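Local coordinates for predicted ATPase involved in replication control, Cdc46/Mcm family (Methanopyrus kandleri AV19, PDB 3F8T), which probably binds ATP and single-stranded DNA as an MCM-family homolog of the archaeal replicative helicase, at residues I138-G142 against S143-A147; V267-L271 against R272-L276; R431-V434 against E435-G439; D469-E472 against P473-D477. The protein carries 2 engineered substitutions. One frame throughout, in Å; residues are numbered along the deposited sequence.

Contact 1 (I138-G142 against S143-A147); sequences IVDTG and SELVA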
loop_
_atom_site.group_PDB
_atom_site.type_symbol
_atom_site.label_atom_id
_atom_site.label_comp_id
_atom_site.label_asym_id
_atom_site.label_seq_id
_atom_site.Cartn_x
_atom_site.Cartn_y
_atom_site.Cartn_z
ATOM N N ILE A 138 5.122 -11.623 11.650
ATOM C CA ILE A 138 4.268 -10.746 12.450
ATOM C C ILE A 138 3.462 -9.912 11.460
ATOM O O ILE A 138 4.046 -9.322 10.538
ATOM C CB ILE A 138 5.067 -9.818 13.368
ATOM C CG1 ILE A 138 5.807 -10.616 14.455
ATOM C CG2 ILE A 138 4.138 -8.760 13.997
ATOM C CD1 ILE A 138 6.918 -9.792 15.111
ATOM N N VAL A 139 2.140 -9.887 11.644
ATOM C CA VAL A 139 1.248 -9.144 10.746
ATOM C C VAL A 139 0.487 -8.016 11.464
ATOM O O VAL A 139 -0.221 -8.253 12.453
ATOM C CB VAL A 139 0.223 -10.107 10.046
ATOM C CG1 VAL A 139 -0.699 -9.348 9.140
ATOM C CG2 VAL A 139 0.946 -11.209 9.259
ATOM N N ASP A 140 0.603 -6.801 10.933
ATOM C CA ASP A 140 -0.160 -5.646 11.427
ATOM C C ASP A 140 -1.554 -5.689 10.805
ATOM O O ASP A 140 -1.721 -5.423 9.610
ATOM C CB ASP A 140 0.571 -4.338 11.070
ATOM C CG ASP A 140 -0.215 -3.070 11.460
ATOM O OD1 ASP A 140 -1.240 -3.137 12.180
ATOM O OD2 ASP A 140 0.210 -1.989 11.006
ATOM N N THR A 141 -2.551 -6.040 11.615
ATOM C CA THR A 141 -3.934 -6.129 11.121
ATOM C C THR A 141 -4.717 -4.815 11.301
ATOM O O THR A 141 -5.923 -4.760 11.068
ATOM C CB THR A 141 -4.714 -7.288 11.779
ATOM O OG1 THR A 141 -4.758 -7.086 13.189
ATOM C CG2 THR A 141 -4.053 -8.625 11.501
ATOM N N GLY A 142 -4.025 -3.759 11.699
ATOM C CA GLY A 142 -4.674 -2.456 11.869
ATOM C C GLY A 142 -4.654 -2.019 13.319
ATOM O O GLY A 142 -4.123 -0.954 13.631
ATOM N N SER A 143 -5.221 -2.830 14.211
ATOM C CA SER A 143 -5.236 -2.479 15.638
ATOM C C SER A 143 -4.235 -3.254 16.481
ATOM O O SER A 143 -3.941 -2.854 17.609
ATOM C CB SER A 143 -6.639 -2.629 16.240
ATOM O OG SER A 143 -7.623 -2.116 15.362
ATOM N N GLU A 144 -3.700 -4.353 15.945
ATOM C CA GLU A 144 -2.765 -5.179 16.695
ATOM C C GLU A 144 -1.737 -5.832 15.782
ATOM O O GLU A 144 -1.920 -5.885 14.567
ATOM C CB GLU A 144 -3.516 -6.256 17.490
ATOM C CG GLU A 144 -4.153 -7.355 16.637
ATOM C CD GLU A 144 -4.838 -8.430 17.458
ATOM O OE1 GLU A 144 -4.857 -8.324 18.708
ATOM O OE2 GLU A 144 -5.377 -9.380 16.851
ATOM N N LEU A 145 -0.673 -6.348 16.383
ATOM C CA LEU A 145 0.313 -7.132 15.655
ATOM C C LEU A 145 0.097 -8.604 15.994
ATOM O O LEU A 145 -0.006 -8.967 17.173
ATOM C CB LEU A 145 1.722 -6.685 16.021
ATOM C CG LEU A 145 2.037 -5.205 15.806
ATOM C CD1 LEU A 145 3.450 -4.894 16.315
ATOM C CD2 LEU A 145 1.870 -4.805 14.339
ATOM N N VAL A 146 0.009 -9.444 14.966
ATOM C CA VAL A 146 -0.380 -10.847 15.130
ATOM C C VAL A 146 0.783 -11.762 14.777
ATOM O O VAL A 146 1.358 -11.639 13.701
ATOM C CB VAL A 146 -1.606 -11.181 14.238
ATOM C CG1 VAL A 146 -1.943 -12.678 14.292
ATOM C CG2 VAL A 146 -2.806 -10.336 14.659
ATOM N N ALA A 147 1.144 -12.667 15.688
ATOM C CA ALA A 147 2.202 -13.635 15.393
ATOM C C ALA A 147 1.610 -14.775 14.582
ATOM O O ALA A 147 0.498 -15.228 14.880
ATOM C CB ALA A 147 2.837 -14.173 16.704
HETATM O O HOH W 1 -5.776 -9.195 14.240
#
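Thr-141 and Glu-144 flank the turn of a beta hairpin, their side chains side by side and pointing the same way. With chi1 60°, the hydroxyl of Thr-141 sits between the backbone N and carbonyl carbon, where OG1 comes 3.5 Å from CG of Glu-144. A water completes the pairing: OG1 of Thr-141 donates to it, and it donates to OE2 of Glu-144. The methyl CG2 of Thr-141 meets CG2 of Val-146 at 3.8 Å. On the opposite face of the hairpin, Leu-145 lays CD2 3.5 Å from CB of Asp-140, while its CB touches CG2 of Ile-138. Asp-140 keeps CG anti to the backbone N (chi1 176°), and its OD1 accepts from Gly-142 N at 2.9 Å, the donor lying above the carboxylate plane: an Asx turn. Val-139 and Val-146 form an antiparallel hydrogen-bonded pair, Val-139 N to Val-146 O and Val-146 N to Val-139 O both 2.8 Å, and Thr-141 N reaches Glu-144 O at 3.0 Å. In this OB-fold hairpin the Glu-144 carboxylate joins the water to Ile-111 N, remote in sequence, while Ser-143 N and Glu-144 N are buried without a partner, so the polar closure of the turn is incomplete.

Contact 2 (V267-L271 against R272-L276); sequences VYVDL and RRTEL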
loop_
_atom_site.group_PDB
_atom_site.type_symbol
_atom_site.label_atom_id
_atom_site.label_comp_id
_atom_site.label_asym_id
_atom_site.label_seq_id
_atom_site.Cartn_x
_atom_site.Cartn_y
_atom_site.Cartn_z
ATOM N N VAL A 267 3.045 5.730 6.011
ATOM C CA VAL A 267 3.808 5.801 7.250
ATOM C C VAL A 267 4.370 7.192 7.376
ATOM O O VAL A 267 4.875 7.767 6.398
ATOM C CB VAL A 267 5.020 4.805 7.277
ATOM C CG1 VAL A 267 5.722 4.849 8.639
ATOM C CG2 VAL A 267 4.558 3.392 6.946
ATOM N N TYR A 268 4.298 7.717 8.596
ATOM C CA TYR A 268 4.944 8.972 8.922
ATOM C C TYR A 268 6.245 8.704 9.645
ATOM O O TYR A 268 6.289 7.882 10.553
ATOM C CB TYR A 268 4.032 9.831 9.810
ATOM C CG TYR A 268 4.707 11.080 10.337
ATOM C CD1 TYR A 268 4.585 12.298 9.671
ATOM C CD2 TYR A 268 5.474 11.037 11.510
ATOM C CE1 TYR A 268 5.216 13.441 10.158
ATOM C CE2 TYR A 268 6.107 12.160 11.990
ATOM C CZ TYR A 268 5.970 13.354 11.327
ATOM O OH TYR A 268 6.604 14.461 11.845
ATOM N N VAL A 269 7.307 9.389 9.222
ATOM C CA VAL A 269 8.542 9.436 9.994
ATOM C C VAL A 269 9.082 10.861 10.116
ATOM O O VAL A 269 8.983 11.681 9.188
ATOM C CB VAL A 269 9.675 8.514 9.434
ATOM C CG1 VAL A 269 9.274 7.031 9.509
ATOM C CG2 VAL A 269 10.099 8.904 7.997
ATOM N N ASP A 270 9.663 11.132 11.274
ATOM C CA ASP A 270 10.540 12.285 11.435
ATOM C C ASP A 270 11.914 11.726 11.102
ATOM O O ASP A 270 12.431 10.903 11.856
ATOM C CB ASP A 270 10.469 12.764 12.889
ATOM C CG ASP A 270 11.410 13.920 13.190
ATOM O OD1 ASP A 270 12.388 14.161 12.460
ATOM O OD2 ASP A 270 11.151 14.599 14.193
ATOM N N LEU A 271 12.501 12.148 9.981
ATOM C CA LEU A 271 13.784 11.581 9.538
ATOM C C LEU A 271 14.884 11.682 10.607
ATOM O O LEU A 271 15.750 10.793 10.724
ATOM C CB LEU A 271 14.253 12.185 8.202
ATOM C CG LEU A 271 15.346 11.370 7.483
ATOM C CD1 LEU A 271 14.825 9.983 7.024
ATOM C CD2 LEU A 271 15.886 12.127 6.296
ATOM N N ARG A 272 14.834 12.745 11.405
ATOM C CA ARG A 272 15.797 12.929 12.490
ATOM C C ARG A 272 15.725 11.821 13.553
ATOM O O ARG A 272 16.726 11.552 14.217
ATOM C CB ARG A 272 15.599 14.295 13.149
ATOM C CG ARG A 272 15.743 15.462 12.171
ATOM C CD ARG A 272 15.209 16.766 12.748
ATOM N NE ARG A 272 13.896 16.605 13.376
ATOM C CZ ARG A 272 13.243 17.588 14.001
ATOM N NH1 ARG A 272 13.785 18.803 14.069
ATOM N NH2 ARG A 272 12.066 17.356 14.577
ATOM N N ARG A 273 14.557 11.193 13.707
ATOM C CA ARG A 273 14.359 10.124 14.692
ATOM C C ARG A 273 14.389 8.725 14.059
ATOM O O ARG A 273 14.035 7.738 14.706
ATOM C CB ARG A 273 13.029 10.307 15.413
ATOM C CG ARG A 273 12.865 11.640 16.140
ATOM C CD ARG A 273 11.454 11.742 16.688
ATOM N NE ARG A 273 11.224 12.940 17.502
ATOM C CZ ARG A 273 11.502 13.039 18.806
ATOM N NH1 ARG A 273 12.058 12.028 19.468
ATOM N NH2 ARG A 273 11.224 14.163 19.452
ATOM N N THR A 274 14.834 8.641 12.811
ATOM C CA THR A 274 14.752 7.400 12.055
ATOM C C THR A 274 16.139 6.910 11.689
ATOM O O THR A 274 16.859 7.566 10.926
ATOM C CB THR A 274 13.885 7.594 10.788
ATOM O OG1 THR A 274 12.633 8.173 11.171
ATOM C CG2 THR A 274 13.614 6.267 10.080
ATOM N N GLU A 275 16.525 5.771 12.261
ATOM C CA GLU A 275 17.778 5.118 11.864
ATOM C C GLU A 275 17.580 4.551 10.470
ATOM O O GLU A 275 16.443 4.281 10.062
ATOM C CB GLU A 275 18.145 4.005 12.841
ATOM C CG GLU A 275 18.182 4.462 14.290
ATOM C CD GLU A 275 19.261 5.493 14.530
ATOM O OE1 GLU A 275 20.441 5.192 14.270
ATOM O OE2 GLU A 275 18.930 6.604 14.986
ATOM N N LEU A 276 18.679 4.359 9.747
ATOM C CA LEU A 276 18.599 3.892 8.375
ATOM C C LEU A 276 17.761 2.617 8.284
ATOM O O LEU A 276 16.888 2.496 7.425
ATOM C CB LEU A 276 19.997 3.705 7.761
ATOM C CG LEU A 276 20.111 3.099 6.355
ATOM C CD1 LEU A 276 19.397 3.976 5.318
ATOM C CD2 LEU A 276 21.571 2.927 5.978
#
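Val-269 turns its CB toward Thr-274, whose OG1 lies 3.4 Å away, the two side chains crossing at about a right angle. Next, Asp-270 works with both backbone and carboxylate. Its carbonyl O accepts from Arg-273 N and Thr-274 OG1, each at 2.8 Å, arriving from opposite faces of the carbonyl plane. Its CG stands anti to the backbone N (chi1 177°), which carries the carboxylate to Arg-272. The Arg-272 chain, bent at chi3, brings its guanidinium side-on: NE meets the syn lone pair of OD1 at 3.0 Å, and NH2 meets OD2 at 2.9 Å with a nearly straight 168° bond. The two planes are only 28° apart. Arg-273 NE adds a long salt bridge to OD2 at 3.7 Å. An asparagine in place of Asp-270 would probably deprive Arg-272, and more weakly Arg-273, of this negative charge and break one half of the side-on grip. Leu-271 closes the turn, its O accepting from Thr-274 N at 3.1 Å. The strand 266-270 is an edge of the five-stranded parallel sheet of the P-loop domain, paired with 303-307; from within the turn, Leu-271 packs on His-316 of helix 314-326, and both it and Thr-274 touch Leu-279 of helix 276-279.

Contact 3 (R431-V434 against E435-G439); sequences REEV and EERLG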
loop_
_atom_site.group_PDB
_atom_site.type_symbol
_atom_site.label_atom_id
_atom_site.label_comp_id
_atom_site.label_asym_id
_atom_site.label_seq_id
_atom_site.Cartn_x
_atom_site.Cartn_y
_atom_site.Cartn_z
ATOM N N ARG A 431 11.406 24.651 -23.108
ATOM C CA ARG A 431 12.848 24.516 -23.325
ATOM C C ARG A 431 13.409 25.715 -24.099
ATOM O O ARG A 431 14.493 26.218 -23.781
ATOM C CB ARG A 431 13.178 23.198 -24.031
ATOM C CG ARG A 431 13.074 21.973 -23.107
ATOM C CD ARG A 431 13.354 20.670 -23.843
ATOM N NE ARG A 431 14.721 20.582 -24.367
ATOM C CZ ARG A 431 15.782 20.163 -23.671
ATOM N NH1 ARG A 431 15.658 19.783 -22.399
ATOM N NH2 ARG A 431 16.983 20.122 -24.252
ATOM N N GLU A 432 12.653 26.168 -25.092
ATOM C CA GLU A 432 12.995 27.359 -25.877
ATOM C C GLU A 432 13.020 28.603 -24.986
ATOM O O GLU A 432 13.921 29.445 -25.095
ATOM C CB GLU A 432 11.984 27.545 -27.024
ATOM C CG GLU A 432 12.223 28.779 -27.909
ATOM C CD GLU A 432 11.609 30.047 -27.336
ATOM O OE1 GLU A 432 10.402 30.027 -26.984
ATOM O OE2 GLU A 432 12.334 31.063 -27.230
ATOM N N GLU A 433 12.021 28.722 -24.115
ATOM C CA GLU A 433 11.962 29.850 -23.195
ATOM C C GLU A 433 13.142 29.882 -22.220
ATOM O O GLU A 433 13.683 30.950 -21.949
ATOM C CB GLU A 433 10.645 29.873 -22.429
ATOM C CG GLU A 433 10.468 31.153 -21.633
ATOM C CD GLU A 433 9.254 31.134 -20.738
ATOM O OE1 GLU A 433 8.462 30.164 -20.818
ATOM O OE2 GLU A 433 9.096 32.095 -19.953
ATOM N N VAL A 434 13.531 28.720 -21.691
ATOM C CA VAL A 434 14.681 28.627 -20.792
ATOM C C VAL A 434 15.959 29.073 -21.522
ATOM O O VAL A 434 16.743 29.869 -20.990
ATOM C CB VAL A 434 14.851 27.185 -20.214
ATOM C CG1 VAL A 434 16.206 27.020 -19.519
ATOM C CG2 VAL A 434 13.722 26.864 -19.237
ATOM N N GLU A 435 16.154 28.562 -22.735
ATOM C CA GLU A 435 17.305 28.956 -23.553
ATOM C C GLU A 435 17.338 30.452 -23.771
ATOM O O GLU A 435 18.368 31.098 -23.562
ATOM C CB GLU A 435 17.337 28.196 -24.878
ATOM C CG GLU A 435 17.942 26.813 -24.721
ATOM C CD GLU A 435 19.059 26.797 -23.672
ATOM O OE1 GLU A 435 20.184 27.261 -23.983
ATOM O OE2 GLU A 435 18.804 26.330 -22.532
ATOM N N GLU A 436 16.188 31.001 -24.137
ATOM C CA GLU A 436 16.071 32.428 -24.345
ATOM C C GLU A 436 16.391 33.220 -23.078
ATOM O O GLU A 436 17.213 34.144 -23.116
ATOM C CB GLU A 436 14.694 32.786 -24.897
ATOM C CG GLU A 436 14.794 33.560 -26.197
ATOM C CD GLU A 436 13.583 34.420 -26.475
ATOM O OE1 GLU A 436 12.454 33.877 -26.482
ATOM O OE2 GLU A 436 13.767 35.640 -26.696
ATOM N N ARG A 437 15.764 32.855 -21.960
ATOM C CA ARG A 437 16.047 33.491 -20.667
ATOM C C ARG A 437 17.512 33.403 -20.236
ATOM O O ARG A 437 18.068 34.364 -19.701
ATOM C CB ARG A 437 15.153 32.925 -19.569
ATOM C CG ARG A 437 13.672 33.280 -19.712
ATOM C CD ARG A 437 12.845 32.662 -18.587
ATOM N NE ARG A 437 13.368 33.003 -17.268
ATOM C CZ ARG A 437 12.959 34.023 -16.519
ATOM N NH1 ARG A 437 11.994 34.841 -16.941
ATOM N NH2 ARG A 437 13.522 34.224 -15.339
ATOM N N LEU A 438 18.140 32.254 -20.457
ATOM C CA LEU A 438 19.560 32.128 -20.146
ATOM C C LEU A 438 20.363 33.056 -21.067
ATOM O O LEU A 438 21.294 33.719 -20.623
ATOM C CB LEU A 438 20.029 30.671 -20.256
ATOM C CG LEU A 438 19.484 29.714 -19.179
ATOM C CD1 LEU A 438 19.831 28.267 -19.490
ATOM C CD2 LEU A 438 19.930 30.076 -17.759
ATOM N N GLY A 439 19.974 33.120 -22.338
ATOM C CA GLY A 439 20.592 34.053 -23.287
ATOM C C GLY A 439 20.518 35.510 -22.854
ATOM O O GLY A 439 21.421 36.290 -23.156
HETATM O O HOH W 2 16.576 24.473 -22.796
HETATM O O HOH W 3 10.459 34.624 -19.594
#
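Val-434 and Leu-438, one helical turn apart, supply the apolar part of the contact: their side chains run side by side, with CG1 of Val-434 3.8 Å from CD1 of Leu-438. Val-434 holds CG1 anti to its backbone N (chi1 168°), and this is the branch that meets the leucine. Val-434 also touches Thr-444 and Val-447 in the loop after the helix. The backbone bonds are those of a regular alpha helix, i to i+4, from Glu-435 N to Arg-431 O at 3.1 Å through to Leu-438 N with Val-434 O at 2.8 Å. Among the charged side chains, Glu-432 and Glu-436 also point the same way, and OE2 of the first lies 2.9 Å from OE1 of the second, the carboxylate planes 35° apart. Both oxygens are acceptors, so no ordinary hydrogen bond joins two ionised groups. Opposite charges are bridged by solvent: Glu-433 OE2 and Arg-437 NH1 stand 5.0 Å apart, their planes at 77°, linked by a water that donates to the carboxylate and accepts from the guanidinium at its edge. A second water donates to Arg-431 O and to Glu-435 OE2 at 2.9 Å each. On this surface of the lid domain, the close pair of carboxylates is likely to raise the proton affinity of at least one, whereas Glu-433 and Arg-437 are joined through water, not by a direct salt bridge.

Contact 4 (D469-E472 against P473-D477); sequences DDVE and PEDVD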
loop_
_atom_site.group_PDB
_atom_site.type_symbol
_atom_site.label_atom_id
_atom_site.label_comp_id
_atom_site.label_asym_id
_atom_site.label_seq_id
_atom_site.Cartn_x
_atom_site.Cartn_y
_atom_site.Cartn_z
ATOM N N ASP A 469 -9.431 6.428 -17.962
ATOM C CA ASP A 469 -8.255 5.747 -18.476
ATOM C C ASP A 469 -7.580 6.516 -19.611
ATOM O O ASP A 469 -6.553 6.080 -20.127
ATOM C CB ASP A 469 -8.609 4.338 -18.934
ATOM C CG ASP A 469 -9.000 3.442 -17.783
ATOM O OD1 ASP A 469 -8.374 3.519 -16.701
ATOM O OD2 ASP A 469 -9.939 2.639 -17.976
ATOM N N ASP A 470 -8.170 7.642 -19.992
ATOM C CA ASP A 470 -7.637 8.484 -21.051
ATOM C C ASP A 470 -7.106 9.803 -20.493
ATOM O O ASP A 470 -7.853 10.603 -19.925
ATOM C CB ASP A 470 -8.708 8.732 -22.114
ATOM C CG ASP A 470 -9.185 7.445 -22.767
ATOM O OD1 ASP A 470 -8.369 6.531 -22.977
ATOM O OD2 ASP A 470 -10.392 7.343 -23.045
ATOM N N VAL A 471 -5.801 10.017 -20.630
ATOM C CA VAL A 471 -5.218 11.320 -20.297
ATOM C C VAL A 471 -5.500 12.281 -21.452
ATOM O O VAL A 471 -5.117 12.009 -22.591
ATOM C CB VAL A 471 -3.703 11.225 -20.042
ATOM C CG1 VAL A 471 -3.170 12.556 -19.529
ATOM C CG2 VAL A 471 -3.401 10.087 -19.066
ATOM N N GLU A 472 -6.160 13.399 -21.150
ATOM C CA GLU A 472 -6.615 14.361 -22.168
ATOM C C GLU A 472 -5.811 15.659 -22.087
ATOM O O GLU A 472 -5.126 15.889 -21.084
ATOM C CB GLU A 472 -8.103 14.669 -21.961
ATOM C CG GLU A 472 -8.992 13.435 -21.831
ATOM C CD GLU A 472 -9.565 12.968 -23.156
ATOM O OE1 GLU A 472 -9.067 13.414 -24.215
ATOM O OE2 GLU A 472 -10.524 12.153 -23.135
ATOM N N PRO A 473 -5.873 16.515 -23.138
ATOM C CA PRO A 473 -5.149 17.806 -23.080
ATOM C C PRO A 473 -5.420 18.638 -21.818
ATOM O O PRO A 473 -4.507 19.303 -21.282
ATOM C CB PRO A 473 -5.646 18.536 -24.340
ATOM C CG PRO A 473 -5.890 17.429 -25.315
ATOM C CD PRO A 473 -6.549 16.349 -24.444
ATOM N N GLU A 474 -6.656 18.588 -21.342
ATOM C CA GLU A 474 -7.047 19.275 -20.121
ATOM C C GLU A 474 -6.242 18.805 -18.889
ATOM O O GLU A 474 -5.905 19.629 -18.017
ATOM C CB GLU A 474 -8.542 19.088 -19.898
ATOM C CG GLU A 474 -9.432 19.905 -20.867
ATOM C CD GLU A 474 -9.301 19.506 -22.342
ATOM O OE1 GLU A 474 -9.113 18.296 -22.649
ATOM O OE2 GLU A 474 -9.392 20.430 -23.198
ATOM N N ASP A 475 -5.937 17.504 -18.825
ATOM C CA ASP A 475 -5.110 16.932 -17.745
ATOM C C ASP A 475 -3.660 17.406 -17.863
ATOM O O ASP A 475 -2.988 17.617 -16.853
ATOM C CB ASP A 475 -5.124 15.393 -17.753
ATOM C CG ASP A 475 -6.534 14.799 -17.682
ATOM O OD1 ASP A 475 -7.366 15.288 -16.886
ATOM O OD2 ASP A 475 -6.815 13.830 -18.424
ATOM N N VAL A 476 -3.179 17.514 -19.102
ATOM C CA VAL A 476 -1.822 17.974 -19.370
ATOM C C VAL A 476 -1.680 19.425 -18.936
ATOM O O VAL A 476 -0.689 19.790 -18.314
ATOM C CB VAL A 476 -1.416 17.789 -20.851
ATOM C CG1 VAL A 476 -0.049 18.445 -21.100
ATOM C CG2 VAL A 476 -1.335 16.285 -21.187
ATOM N N ASP A 477 -2.699 20.226 -19.230
ATOM C CA ASP A 477 -2.704 21.645 -18.912
ATOM C C ASP A 477 -2.618 21.893 -17.409
ATOM O O ASP A 477 -1.890 22.786 -16.950
ATOM C CB ASP A 477 -3.959 22.313 -19.490
ATOM C CG ASP A 477 -3.866 22.530 -20.994
ATOM O OD1 ASP A 477 -2.799 22.261 -21.588
ATOM O OD2 ASP A 477 -4.865 22.984 -21.578
#
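Asp-475 directs its CB back toward the chain that precedes its helix, and its carboxylate takes up Glu-472 N. OD2 is met on the anti side, 31° out of the carboxylate plane, at 2.8 Å from that N, and the N-H points almost straight at it (175°). CG beside the backbone N and anti to the carbonyl carbon (chi1 -55°) brings OD2 there. This carboxylate, three residues on from the N-cap Glu-472, supplies the reciprocal half of a capping box. Val-471 lays CG1 against CB of Asp-475 at 3.9 Å. Glu-472 crosses Pro-473 obliquely and brings CB 3.4 Å from the proline CD. The carbonyl O of Glu-472 accepts Val-476 N in its plane at 3.2 Å, and Asp-475 N weakly at 2.9 Å. Beyond the contact, Arg-466 forms a salt bridge to OD2 of Asp-475. With an alanine at this position, Glu-472 N would probably lose its acceptor and Arg-466 this carboxylate partner. The short strand 470-471 pairs in parallel with 414-415; Pro-473 and Val-476 pack against helix 417-439 and Asp-475 touches His-462 and Ala-463 of helix 449-465, so the first turn of helix 473-489 touches both helices of the lid domain.

From the N terminus, the four contacts follow in series; none nests in or crosses another, and each joins adjoining segments. Contact 1 closes the turn between strands 134-140 and 145-149 in the OB-fold region. Contact 2 closes the turn leaving edge strand 266-270 of the P-loop domain; its centre is about 21 Å from that of contact 1, with nearest atoms about 8 Å apart and no touch. Contact 3 closes no loop, lying within helix 417-439 of the lid domain. Contact 4 makes the strand-to-helix step into 473-489, packing against that same helix 417-439, with its centre about 26 Å from that of contact 3.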